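Local coordinates for RNA methyltransferase, TrmH family (Porphyromonas gingivalis, PDB 2I6D), which probably methylates RNA as a member of the TrmH family, pairing an RNA substrate-binding domain with a knotted SPOUT methyltransferase domain, at residues A[46-51]-A[87-92]; A[28-33]-A[145-150]; A[188-193]-A[224-229]. All coordinates share one frame; numbering follows the deposited sequence.

Contact 1 (A[46-51]-A[87-92]); sequences RMLVGT and LMAVFD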
loop_
_atom_site.group_PDB
_atom_site.type_symbol
_atom_site.label_atom_id
_atom_site.label_comp_id
_atom_site.label_asym_id
_atom_site.label_seq_id
_atom_site.Cartn_x
_atom_site.Cartn_y
_atom_site.Cartn_z
ATOM N N ARG A 46 -4.317 5.287 18.529
ATOM C CA ARG A 46 -5.501 5.252 19.393
ATOM C C ARG A 46 -5.256 4.348 20.614
ATOM O O ARG A 46 -5.746 4.589 21.716
ATOM C CB ARG A 46 -6.630 4.659 18.528
ATOM C CG ARG A 46 -8.056 4.676 19.064
ATOM C CD ARG A 46 -9.015 4.363 17.903
ATOM N NE ARG A 46 -10.315 3.869 18.338
ATOM C CZ ARG A 46 -11.371 3.715 17.541
ATOM N NH1 ARG A 46 -12.520 3.266 18.035
ATOM N NH2 ARG A 46 -11.289 4.020 16.255
HETATM N N MSE A 47 -4.536 3.255 20.364
HETATM C CA MSE A 47 -4.333 2.218 21.360
HETATM C C MSE A 47 -3.010 1.502 21.089
HETATM O O MSE A 47 -2.644 1.283 19.935
HETATM C CB MSE A 47 -5.498 1.233 21.312
HETATM C CG MSE A 47 -5.283 -0.037 22.095
HETATM SE SE MSE A 47 -6.975 -1.049 22.315
HETATM C CE MSE A 47 -7.530 -0.281 24.009
ATOM N N LEU A 48 -2.301 1.161 22.162
ATOM C CA LEU A 48 -1.021 0.456 22.061
ATOM C C LEU A 48 -0.987 -0.571 23.182
ATOM O O LEU A 48 -1.101 -0.232 24.350
ATOM C CB LEU A 48 0.144 1.434 22.168
ATOM C CG LEU A 48 1.534 0.847 21.946
ATOM C CD1 LEU A 48 1.684 0.303 20.507
ATOM C CD2 LEU A 48 2.596 1.906 22.236
ATOM N N VAL A 49 -0.848 -1.835 22.813
ATOM C CA VAL A 49 -0.973 -2.948 23.763
ATOM C C VAL A 49 0.293 -3.782 23.596
ATOM O O VAL A 49 0.655 -4.149 22.470
ATOM C CB VAL A 49 -2.202 -3.767 23.396
ATOM C CG1 VAL A 49 -2.236 -5.067 24.110
ATOM C CG2 VAL A 49 -3.468 -2.966 23.727
ATOM N N GLY A 50 1.002 -4.031 24.683
ATOM C CA GLY A 50 2.210 -4.818 24.558
ATOM C C GLY A 50 2.778 -5.196 25.903
ATOM O O GLY A 50 2.305 -4.740 26.934
ATOM N N THR A 51 3.815 -6.025 25.883
ATOM C CA THR A 51 4.545 -6.339 27.095
ATOM C C THR A 51 5.427 -5.151 27.436
ATOM O O THR A 51 5.775 -4.360 26.550
ATOM C CB THR A 51 5.434 -7.570 26.905
ATOM O OG1 THR A 51 6.314 -7.347 25.787
ATOM C CG2 THR A 51 4.594 -8.815 26.666
ATOM N N LEU A 87 3.255 -6.889 20.598
ATOM C CA LEU A 87 2.956 -5.479 20.495
ATOM C C LEU A 87 1.932 -5.308 19.364
ATOM O O LEU A 87 2.136 -5.804 18.261
ATOM C CB LEU A 87 4.248 -4.683 20.182
ATOM C CG LEU A 87 4.161 -3.162 20.198
ATOM C CD1 LEU A 87 3.888 -2.657 21.615
ATOM C CD2 LEU A 87 5.473 -2.567 19.594
HETATM N N MSE A 88 0.830 -4.637 19.663
HETATM C CA MSE A 88 -0.194 -4.394 18.670
HETATM C C MSE A 88 -0.652 -2.960 18.870
HETATM O O MSE A 88 -0.986 -2.560 19.994
HETATM C CB MSE A 88 -1.356 -5.388 18.854
HETATM C CG MSE A 88 -2.406 -5.343 17.740
HETATM SE SE MSE A 88 -3.612 -6.924 17.896
HETATM C CE MSE A 88 -4.726 -6.586 16.295
ATOM N N ALA A 89 -0.627 -2.178 17.790
ATOM C CA ALA A 89 -1.063 -0.774 17.813
ATOM C C ALA A 89 -2.355 -0.639 17.034
ATOM O O ALA A 89 -2.574 -1.354 16.067
ATOM C CB ALA A 89 0.046 0.141 17.188
ATOM N N VAL A 90 -3.206 0.302 17.435
ATOM C CA VAL A 90 -4.350 0.648 16.632
ATOM C C VAL A 90 -4.133 2.099 16.201
ATOM O O VAL A 90 -3.912 2.972 17.054
ATOM C CB VAL A 90 -5.681 0.502 17.394
ATOM C CG1 VAL A 90 -6.834 1.000 16.496
ATOM C CG2 VAL A 90 -5.932 -0.979 17.792
ATOM N N PHE A 91 -4.178 2.336 14.893
ATOM C CA PHE A 91 -4.025 3.674 14.325
ATOM C C PHE A 91 -5.301 4.090 13.654
ATOM O O PHE A 91 -6.061 3.237 13.170
ATOM C CB PHE A 91 -2.940 3.683 13.248
ATOM C CG PHE A 91 -1.556 3.426 13.772
ATOM C CD1 PHE A 91 -0.882 4.389 14.533
ATOM C CD2 PHE A 91 -0.902 2.242 13.457
ATOM C CE1 PHE A 91 0.421 4.146 15.012
ATOM C CE2 PHE A 91 0.413 2.005 13.906
ATOM C CZ PHE A 91 1.064 2.962 14.689
ATOM N N ASP A 92 -5.525 5.407 13.584
ATOM C CA ASP A 92 -6.576 5.956 12.767
ATOM C C ASP A 92 -6.306 5.696 11.293
ATOM O O ASP A 92 -5.187 5.903 10.793
ATOM C CB ASP A 92 -6.652 7.474 12.955
ATOM C CG ASP A 92 -7.316 7.884 14.255
ATOM O OD1 ASP A 92 -7.794 7.009 15.018
ATOM O OD2 ASP A 92 -7.361 9.106 14.489
HETATM O O HOH W 1 -10.083 5.767 15.020
#
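Val90 O is approached by two successive N-H groups of the facing strand: Arg46 N lies 2.8 Å from Val90 O, while Met47 N makes a weak bond to the same oxygen at 3.4 Å. With Arg46 and Met47 both set against Val90, the pairing fits a classic beta bulge. Beyond it the strands run in regular antiparallel fashion. Val90 N donates to Met47 O over 2.7 Å, and Val49 and Met88 exchange a pair of backbone bonds, each 2.9 Å between N and O. Met47 O and Val49 O also receive CA-H groups, from Ala89 and Leu87.

These are the two inner strands of a four-stranded mixed sheet in the MRM3-like substrate-binding domain of the PELOTA clan, with strand 65-69 beyond one and strand 27-31 beyond the other.

On one face the apolar contact centres on Leu48. Its CG is anti to the backbone N (chi1 -174°), and chi2 of 63° then sets CD1, which sits 3.7 Å from Ala89 CB and 3.9 Å from Leu87 CD1. Leu87 CD1 also reaches over Gly50, 4.0 Å from Gly50 CA, occupying the side where a beta carbon would project. On the other face Met47, a selenomethionine, and Val90 meet through their CB atoms, and Phe12 and Leu13 of helix 7-15 pack on Val90. At the bulge the Arg46 side chain, in the conformer given of the two modelled, runs outward to a salt bridge from NH1 to Glu25.

Contact 2 (A[28-33]-A[145-150]); sequences FAVEGP and KVVQAS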
loop_
_atom_site.group_PDB
_atom_site.type_symbol
_atom_site.label_atom_id
_atom_site.label_comp_id
_atom_site.label_asym_id
_atom_site.label_seq_id
_atom_site.Cartn_x
_atom_site.Cartn_y
_atom_site.Cartn_z
ATOM N N PHE A 28 -7.222 0.820 12.046
ATOM C CA PHE A 28 -6.604 -0.426 11.593
ATOM C C PHE A 28 -5.481 -0.769 12.544
ATOM O O PHE A 28 -4.930 0.126 13.221
ATOM C CB PHE A 28 -6.099 -0.307 10.139
ATOM C CG PHE A 28 -4.902 0.606 9.973
ATOM C CD1 PHE A 28 -3.613 0.080 9.942
ATOM C CD2 PHE A 28 -5.060 1.980 9.892
ATOM C CE1 PHE A 28 -2.506 0.912 9.779
ATOM C CE2 PHE A 28 -3.932 2.842 9.729
ATOM C CZ PHE A 28 -2.666 2.292 9.679
ATOM N N ALA A 29 -5.131 -2.050 12.614
ATOM C CA ALA A 29 -4.096 -2.494 13.522
ATOM C C ALA A 29 -2.791 -2.827 12.786
ATOM O O ALA A 29 -2.784 -3.223 11.598
ATOM C CB ALA A 29 -4.576 -3.711 14.328
ATOM N N VAL A 30 -1.708 -2.713 13.531
ATOM C CA VAL A 30 -0.348 -3.024 13.089
ATOM C C VAL A 30 0.306 -3.794 14.219
ATOM O O VAL A 30 0.189 -3.407 15.412
ATOM C CB VAL A 30 0.452 -1.725 12.796
ATOM C CG1 VAL A 30 1.913 -2.016 12.322
ATOM C CG2 VAL A 30 -0.292 -0.860 11.741
ATOM N N GLU A 31 0.976 -4.880 13.862
ATOM C CA GLU A 31 1.615 -5.756 14.846
ATOM C C GLU A 31 3.139 -5.809 14.758
ATOM O O GLU A 31 3.743 -5.825 13.672
ATOM C CB GLU A 31 1.031 -7.163 14.788
ATOM C CG GLU A 31 -0.504 -7.200 14.912
ATOM C CD GLU A 31 -1.005 -8.643 14.988
ATOM O OE1 GLU A 31 -0.240 -9.498 15.466
ATOM O OE2 GLU A 31 -2.140 -8.934 14.544
ATOM N N GLY A 32 3.751 -5.820 15.933
ATOM C CA GLY A 32 5.168 -6.066 16.054
ATOM C C GLY A 32 5.984 -4.795 16.170
ATOM O O GLY A 32 5.610 -3.781 15.619
ATOM N N PRO A 33 7.113 -4.850 16.889
ATOM C CA PRO A 33 7.900 -3.639 17.127
ATOM C C PRO A 33 8.423 -2.943 15.870
ATOM O O PRO A 33 8.559 -1.726 15.875
ATOM C CB PRO A 33 9.104 -4.133 17.963
ATOM C CG PRO A 33 9.080 -5.643 17.887
ATOM C CD PRO A 33 7.670 -6.046 17.558
ATOM N N LYS A 145 -3.122 -8.432 6.136
ATOM C CA LYS A 145 -2.252 -9.167 5.226
ATOM C C LYS A 145 -1.283 -8.210 4.504
ATOM O O LYS A 145 -0.069 -8.470 4.449
ATOM C CB LYS A 145 -3.052 -10.044 4.260
ATOM C CG LYS A 145 -2.153 -10.972 3.436
ATOM C CD LYS A 145 -2.772 -12.357 3.220
ATOM C CE LYS A 145 -1.730 -13.344 2.679
ATOM N NZ LYS A 145 -2.185 -14.791 2.737
ATOM N N VAL A 146 -1.795 -7.095 3.995
ATOM C CA VAL A 146 -0.919 -6.114 3.358
ATOM C C VAL A 146 -0.007 -5.404 4.347
ATOM O O VAL A 146 1.201 -5.352 4.133
ATOM C CB VAL A 146 -1.689 -5.084 2.520
ATOM C CG1 VAL A 146 -0.704 -4.008 1.939
ATOM C CG2 VAL A 146 -2.476 -5.821 1.408
ATOM N N VAL A 147 -0.581 -4.897 5.441
ATOM C CA VAL A 147 0.187 -4.153 6.450
ATOM C C VAL A 147 1.390 -4.946 6.937
ATOM O O VAL A 147 2.529 -4.455 6.908
ATOM C CB VAL A 147 -0.693 -3.764 7.677
ATOM C CG1 VAL A 147 0.168 -3.384 8.888
ATOM C CG2 VAL A 147 -1.643 -2.624 7.288
ATOM N N GLN A 148 1.137 -6.172 7.391
ATOM C CA GLN A 148 2.190 -6.988 7.963
ATOM C C GLN A 148 3.298 -7.343 6.959
ATOM O O GLN A 148 4.410 -7.661 7.373
ATOM C CB GLN A 148 1.619 -8.250 8.608
ATOM C CG GLN A 148 0.708 -7.917 9.802
ATOM C CD GLN A 148 1.393 -7.082 10.888
ATOM O OE1 GLN A 148 0.858 -6.071 11.306
ATOM N NE2 GLN A 148 2.567 -7.522 11.356
ATOM N N ALA A 149 2.986 -7.281 5.666
ATOM C CA ALA A 149 3.964 -7.576 4.613
ATOM C C ALA A 149 4.561 -6.299 4.006
ATOM O O ALA A 149 5.293 -6.374 3.002
ATOM C CB ALA A 149 3.318 -8.419 3.529
ATOM N N SER A 150 4.270 -5.147 4.618
ATOM C CA SER A 150 4.623 -3.850 4.022
ATOM C C SER A 150 6.078 -3.380 4.244
ATOM O O SER A 150 6.540 -2.457 3.556
ATOM C CB SER A 150 3.608 -2.762 4.472
ATOM O OG SER A 150 3.762 -2.465 5.855
HETATM O O HOH W 2 -1.921 -5.846 10.987
#
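The amide group of Gln148 lies against the backbone of Glu31 with both its polar atoms engaged. Gln148 OE1 accepts from Glu31 N at 2.8 Å, and Gln148 NE2 donates to Glu31 O at 3.1 Å. Glu31 O lies almost in the amide plane of Gln148, only 3° out of it, whereas seen from the Glu31 carbonyl the NE2 donor is tilted 34° from the carbonyl plane. The bend at chi2 (-57°) turns CD back, and the two bonds together fix the rotation of the amide. OE1 has a further neighbour: a water that can donate to it lies 2.8 Å away and equally 2.8 Å from Ala29 O. The Glu31 carboxylate is bound by Ser79 OG and Thr80 N instead.

The other flat group, the Phe28 ring, is approached obliquely by Val147 CG2, 4.3 Å from Phe28 CD1, and also meets the ring of Phe142. Between aromatic ring and amide, Val147 CG1 presses on Val30, 3.8 Å from Val30 CG2; the two valine side chains cross at about a right angle. Behind them, Val147 O is gripped by Ser150 N and by Ser150 OG, the hydroxyl sitting 2.6 Å from Val147 O on a lone pair.

Strand 27-31 is one of the two edge strands of its sheet. Its inner edge pairs with strand 87-92 through Phe28 and Val30, and just past its end through Gly32, while Ala29 and Glu31 turn their backbone groups the other way, where the glutamine and the water meet them. The contact joins the MRM3-like substrate-binding domain to helix 144-148 of the SpoU methylase domain, an interdomain junction consistent with the two-domain build of TrmH-family methyltransferases.

Contact 3 (A[188-193]-A[224-229]); sequences SLYEAP and LTIPAS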
loop_
_atom_site.group_PDB
_atom_site.type_symbol
_atom_site.label_atom_id
_atom_site.label_comp_id
_atom_site.label_asym_id
_atom_site.label_seq_id
_atom_site.Cartn_x
_atom_site.Cartn_y
_atom_site.Cartn_z
ATOM N N SER A 188 8.253 -0.066 -26.358
ATOM C CA SER A 188 9.266 -0.571 -25.424
ATOM C C SER A 188 9.585 0.501 -24.397
ATOM O O SER A 188 9.865 1.647 -24.762
ATOM C CB SER A 188 10.564 -0.950 -26.135
ATOM O OG SER A 188 11.571 -1.178 -25.159
ATOM N N LEU A 189 9.563 0.141 -23.112
ATOM C CA LEU A 189 9.906 1.072 -22.029
ATOM C C LEU A 189 11.343 1.603 -22.135
ATOM O O LEU A 189 11.654 2.653 -21.577
ATOM C CB LEU A 189 9.687 0.442 -20.637
ATOM C CG LEU A 189 10.816 -0.346 -19.958
ATOM C CD1 LEU A 189 10.622 -0.434 -18.460
ATOM C CD2 LEU A 189 10.952 -1.733 -20.554
ATOM N N TYR A 190 12.210 0.866 -22.817
ATOM C CA TYR A 190 13.583 1.324 -23.048
ATOM C C TYR A 190 13.690 2.399 -24.120
ATOM O O TYR A 190 14.666 3.135 -24.143
ATOM C CB TYR A 190 14.501 0.145 -23.390
ATOM C CG TYR A 190 14.399 -0.947 -22.353
ATOM C CD1 TYR A 190 14.503 -0.658 -20.990
ATOM C CD2 TYR A 190 14.183 -2.256 -22.731
ATOM C CE1 TYR A 190 14.379 -1.665 -20.026
ATOM C CE2 TYR A 190 14.080 -3.265 -21.786
ATOM C CZ TYR A 190 14.165 -2.960 -20.438
ATOM O OH TYR A 190 14.050 -4.005 -19.522
ATOM N N GLU A 191 12.688 2.477 -24.998
ATOM C CA GLU A 191 12.682 3.453 -26.091
ATOM C C GLU A 191 11.837 4.696 -25.780
ATOM O O GLU A 191 11.975 5.716 -26.444
ATOM C CB GLU A 191 12.186 2.808 -27.395
ATOM C CG GLU A 191 12.992 1.584 -27.806
ATOM C CD GLU A 191 12.504 0.929 -29.101
ATOM O OE1 GLU A 191 11.359 1.176 -29.546
ATOM O OE2 GLU A 191 13.281 0.147 -29.662
ATOM N N ALA A 192 10.957 4.605 -24.788
ATOM C CA ALA A 192 10.067 5.699 -24.486
ATOM C C ALA A 192 10.861 6.782 -23.762
ATOM O O ALA A 192 11.604 6.462 -22.851
ATOM C CB ALA A 192 8.899 5.201 -23.622
ATOM N N PRO A 193 10.720 8.064 -24.167
ATOM C CA PRO A 193 11.387 9.060 -23.332
ATOM C C PRO A 193 10.507 9.222 -22.106
ATOM O O PRO A 193 9.292 9.309 -22.237
ATOM C CB PRO A 193 11.385 10.344 -24.189
ATOM C CG PRO A 193 10.714 9.973 -25.504
ATOM C CD PRO A 193 10.000 8.669 -25.304
ATOM N N LEU A 224 3.207 1.482 -22.520
ATOM C CA LEU A 224 4.543 0.930 -22.355
ATOM C C LEU A 224 4.499 -0.595 -22.288
ATOM O O LEU A 224 3.569 -1.195 -21.722
ATOM C CB LEU A 224 5.187 1.447 -21.049
ATOM C CG LEU A 224 5.235 2.982 -20.897
ATOM C CD1 LEU A 224 5.843 3.332 -19.545
ATOM C CD2 LEU A 224 6.094 3.583 -22.034
ATOM N N THR A 225 5.548 -1.215 -22.805
ATOM C CA THR A 225 5.672 -2.659 -22.734
ATOM C C THR A 225 7.084 -2.998 -22.274
ATOM O O THR A 225 8.035 -2.285 -22.596
ATOM C CB THR A 225 5.414 -3.293 -24.109
ATOM O OG1 THR A 225 4.161 -2.820 -24.617
ATOM C CG2 THR A 225 5.329 -4.793 -24.004
ATOM N N ILE A 226 7.216 -4.095 -21.540
ATOM C CA ILE A 226 8.514 -4.669 -21.238
ATOM C C ILE A 226 8.719 -5.812 -22.218
ATOM O O ILE A 226 8.042 -6.841 -22.142
ATOM C CB ILE A 226 8.571 -5.211 -19.786
ATOM C CG1 ILE A 226 8.215 -4.093 -18.781
ATOM C CG2 ILE A 226 9.954 -5.842 -19.505
ATOM C CD1 ILE A 226 7.923 -4.624 -17.358
ATOM N N PRO A 227 9.675 -5.654 -23.138
ATOM C CA PRO A 227 9.833 -6.623 -24.218
ATOM C C PRO A 227 10.268 -8.000 -23.699
ATOM O O PRO A 227 11.095 -8.088 -22.777
ATOM C CB PRO A 227 10.951 -6.019 -25.091
ATOM C CG PRO A 227 11.151 -4.607 -24.581
ATOM C CD PRO A 227 10.675 -4.567 -23.179
ATOM N N ALA A 228 9.686 -9.050 -24.271
ATOM C CA ALA A 228 10.159 -10.413 -24.021
ATOM C C ALA A 228 11.227 -10.762 -25.032
ATOM O O ALA A 228 11.205 -10.282 -26.169
ATOM C CB ALA A 228 9.023 -11.414 -24.096
ATOM N N SER A 229 12.160 -11.611 -24.628
ATOM C CA SER A 229 13.242 -12.002 -25.523
ATOM C C SER A 229 13.694 -13.412 -25.266
ATOM O O SER A 229 14.886 -13.698 -25.319
ATOM C CB SER A 229 14.434 -11.050 -25.382
ATOM O OG SER A 229 14.883 -11.033 -24.040
#
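Pro227 forms the middle of a small apolar cluster, its CD lying 3.9 Å from Tyr190 CE2 and meeting that ring obliquely. Leu189 adds to it through CD2, whose contacts hold for the conformer given, one of two: there CD2 is 3.9 Å from Pro227 CD, 4.0 Å from Ile226 CG1, and over the centre of one face of the Tyr190 ring. Leu189 CG itself stands between the backbone N and the carbonyl carbon (chi1 89°), a crowded position. A second apolar touch lies further along, where Ala192 CB packs 3.6 Å from Leu224 CD2. Helix 242-255 adjoins both patches, with Ile248 against Ile226 and Trp253 against Leu224.

Toward the polar edge, Ser188 brings its hydroxyl to the CG corner of the proline, OG standing 3.5 Å from Pro227 CG. The same OG accepts from Tyr190 N at 3.2 Å, which makes an ST turn and starts the chain curling away from the strand. Backbone pairing is brief: Leu189 N donates to Thr225 O over 2.9 Å, and the CA-H of Ser188 points at that oxygen too. Thr225 OG1 is bound by Phe183 O, and Arg256 NH1 holds Ala192 O.

The Ser188-Thr225 pair is a parallel bridge at the margin of a parallel sheet, where the short strand 187-188 is an edge addition beside strand 222-225. A parallel sheet is the core of the SPOUT methyltransferase fold, and the chain leaving strand 222-225 leads, as in relatives, into the knotted C-terminal region.

How the contacts relate
Contacts 1 and 2 share the mixed sheet of the substrate-binding domain, their centres 11 Å apart. Strand 87-92 is common ground: it pairs with 45-51 in contact 1 and borders strand 27-31 of contact 2, probably bonded from Ala89 N to Val30 O. Along the chain, contact 1 lies between the two halves of contact 2, which docks an edge strand of that sheet against helix 144-148 of the methyltransferase domain. Contact 3 follows later in sequence, at the far margin of the parallel sheet, its centre 45 Å from that of contact 1 and 35 Å from that of contact 2. The three thus run from the substrate-binding domain, through the junction, to the margin of the methyltransferase sheet.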